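Local structure of alginate lyase (Bacteroides ovatus, 3NFV) at residues Ala343-Arg348 against Leu377-Glu382. The protein probably cleaves alginate, a uronic acid polysaccharide, by beta-elimination. Numbering follows the deposited sequence.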
loop_
_atom_site.group_PDB
_atom_site.type_symbol
_atom_site.label_atom_id
_atom_site.label_comp_id
_atom_site.label_asym_id
_atom_site.label_seq_id
_atom_site.Cartn_x
_atom_site.Cartn_y
_atom_site.Cartn_z
ATOM N N ALA A 343 6.154 -0.356 -14.052
ATOM C CA ALA A 343 7.628 -0.328 -14.145
ATOM C C ALA A 343 8.178 1.047 -14.546
ATOM O O ALA A 343 9.166 1.488 -13.996
ATOM C CB ALA A 343 8.120 -1.396 -15.119
ATOM N N CYS A 344 7.517 1.736 -15.462
ATOM C CA CYS A 344 7.937 3.071 -15.856
ATOM C C CYS A 344 7.832 4.065 -14.704
ATOM O O CYS A 344 8.662 4.961 -14.583
ATOM C CB CYS A 344 7.119 3.561 -17.063
ATOM S SG CYS A 344 7.397 2.575 -18.607
ATOM N N TRP A 345 6.808 3.894 -13.865
ATOM C CA TRP A 345 6.623 4.704 -12.658
ATOM C C TRP A 345 7.583 4.309 -11.521
ATOM O O TRP A 345 8.036 5.169 -10.774
ATOM C CB TRP A 345 5.139 4.695 -12.260
ATOM C CG TRP A 345 4.356 5.545 -13.235
ATOM C CD1 TRP A 345 3.591 5.113 -14.288
ATOM C CD2 TRP A 345 4.346 6.984 -13.293
ATOM N NE1 TRP A 345 3.079 6.202 -14.967
ATOM C CE2 TRP A 345 3.512 7.356 -14.368
ATOM C CE3 TRP A 345 4.901 7.997 -12.489
ATOM C CZ2 TRP A 345 3.276 8.695 -14.703
ATOM C CZ3 TRP A 345 4.664 9.323 -12.824
ATOM C CH2 TRP A 345 3.849 9.662 -13.915
ATOM N N ILE A 346 7.957 3.030 -11.415
ATOM C CA ILE A 346 9.069 2.655 -10.527
ATOM C C ILE A 346 10.327 3.436 -10.906
ATOM O O ILE A 346 11.041 3.934 -10.041
ATOM C CB ILE A 346 9.354 1.134 -10.556
ATOM C CG1 ILE A 346 8.197 0.348 -9.890
ATOM C CG2 ILE A 346 10.721 0.813 -9.962
ATOM C CD1 ILE A 346 8.101 0.416 -8.305
ATOM N N LEU A 347 10.563 3.590 -12.208
ATOM C CA LEU A 347 11.740 4.355 -12.684
ATOM C C LEU A 347 11.632 5.828 -12.307
ATOM O O LEU A 347 12.608 6.422 -11.812
ATOM C CB LEU A 347 11.984 4.126 -14.189
ATOM C CG LEU A 347 12.431 2.696 -14.542
ATOM C CD1 LEU A 347 12.720 2.489 -16.030
ATOM C CD2 LEU A 347 13.662 2.277 -13.684
ATOM N N ARG A 348 10.433 6.401 -12.458
ATOM C CA ARG A 348 10.206 7.788 -12.064
ATOM C C ARG A 348 10.599 7.963 -10.599
ATOM O O ARG A 348 11.322 8.884 -10.233
ATOM C CB ARG A 348 8.737 8.198 -12.327
ATOM C CG ARG A 348 8.250 9.491 -11.646
ATOM C CD ARG A 348 8.914 10.741 -12.182
ATOM N NE ARG A 348 8.610 10.923 -13.597
ATOM C CZ ARG A 348 7.608 11.638 -14.118
ATOM N NH1 ARG A 348 6.714 12.286 -13.377
ATOM N NH2 ARG A 348 7.499 11.706 -15.428
ATOM N N LEU A 377 0.450 13.781 -10.378
ATOM C CA LEU A 377 0.451 14.680 -9.227
ATOM C C LEU A 377 1.347 14.174 -8.083
ATOM O O LEU A 377 1.934 14.967 -7.315
ATOM C CB LEU A 377 -1.003 14.843 -8.689
ATOM C CG LEU A 377 -2.006 15.516 -9.614
ATOM C CD1 LEU A 377 -3.394 15.598 -8.971
ATOM C CD2 LEU A 377 -1.507 16.925 -10.050
ATOM N N ILE A 378 1.422 12.851 -7.945
ATOM C CA ILE A 378 1.995 12.219 -6.757
ATOM C C ILE A 378 3.476 11.913 -6.959
ATOM O O ILE A 378 4.266 12.043 -6.041
ATOM C CB ILE A 378 1.250 10.898 -6.380
ATOM C CG1 ILE A 378 -0.192 11.185 -5.958
ATOM C CG2 ILE A 378 1.994 10.151 -5.269
ATOM C CD1 ILE A 378 -0.329 12.323 -4.907
ATOM N N TYR A 379 3.841 11.541 -8.164
ATOM C CA TYR A 379 5.258 11.359 -8.497
ATOM C C TYR A 379 5.670 12.357 -9.605
ATOM O O TYR A 379 6.074 11.954 -10.702
ATOM C CB TYR A 379 5.511 9.930 -8.951
ATOM C CG TYR A 379 4.977 8.835 -8.057
ATOM C CD1 TYR A 379 5.259 8.804 -6.715
ATOM C CD2 TYR A 379 4.264 7.767 -8.602
ATOM C CE1 TYR A 379 4.791 7.774 -5.915
ATOM C CE2 TYR A 379 3.790 6.738 -7.813
ATOM C CZ TYR A 379 4.052 6.756 -6.471
ATOM O OH TYR A 379 3.592 5.738 -5.684
ATOM N N SER A 380 5.586 13.651 -9.292
ATOM C CA SER A 380 5.860 14.730 -10.268
ATOM C C SER A 380 7.373 14.949 -10.376
ATOM O O SER A 380 8.142 14.328 -9.639
ATOM C CB SER A 380 5.260 16.017 -9.764
ATOM O OG SER A 380 6.023 16.527 -8.657
ATOM N N LEU A 381 7.781 15.881 -11.234
ATOM C CA LEU A 381 9.192 16.227 -11.381
ATOM C C LEU A 381 9.545 17.511 -10.663
ATOM O O LEU A 381 10.555 18.151 -10.976
ATOM C CB LEU A 381 9.555 16.308 -12.869
ATOM C CG LEU A 381 9.465 14.985 -13.657
ATOM C CD1 LEU A 381 9.778 15.115 -15.148
ATOM C CD2 LEU A 381 10.358 13.940 -13.040
ATOM N N GLU A 382 8.717 17.925 -9.699
ATOM C CA GLU A 382 8.979 19.170 -9.008
ATOM C C GLU A 382 10.258 19.047 -8.182
ATOM O O GLU A 382 10.684 17.936 -7.784
ATOM C CB GLU A 382 7.808 19.578 -8.101
ATOM C CG GLU A 382 6.548 19.999 -8.816
ATOM C CD GLU A 382 6.753 21.231 -9.679
ATOM O OE1 GLU A 382 7.469 22.181 -9.264
ATOM O OE2 GLU A 382 6.226 21.234 -10.795
ATOM O OXT GLU A 382 10.872 20.081 -7.884
#
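The guanidinium of Arg-348 lies between two hydrocarbon surfaces: CD2 of Leu-381 sits 3.5 Å above one face, displaced from the centre of the group, and CZ3 of Trp-345, from its own helix, covers the rim of the opposite face. At the edge comes the backbone carbonyl of Tyr-379, to which NH1 of Arg-348 donates a hydrogen bond, 2.8 Å from NH1 to O. The bond is moderately bent (153° at the hydrogen), and the oxygen lies close to the guanidinium plane while the donor lies in the carbonyl plane. The same oxygen also meets the edge of the indole, 3.7 Å from CZ3 of Trp-345.

Arginine suits this place because its flat cation offers weakly hydrated faces that accept hydrocarbon and a rim of N-H donors. The broad indole gives it a flat neighbour and keeps an N-H for Thr-369, while branched leucine puts a methyl on the other face. With CG anti to the backbone N (chi1 165°), Arg-348 sets CG 3.9 Å from CB of Tyr-379; bends at chi2 and chi3 then turn the guanidinium back beside Trp-345. The phenol ring stands almost perpendicular to the guanidinium, 85° between planes, and takes CE3 of Trp-345 at its edge, 3.9 Å from CD2 of Tyr-379. Just beyond, OG of Ser-380 accepts from the backbone N of Glu-382, an ST turn suited to a short hydroxyl side chain.

The contact thus joins helix 336-351 to the C-terminal tail where the chain leaves helix 375-378. Tyr-379 is the first residue there to depart from helical angles, and its carbonyl is taken up by Arg-348. Being neutral, that carbonyl adds no countercharge; Glu-360, salt-bridged to NE, probably offsets the charge of Arg-348, whose NH2 lies near Arg-367.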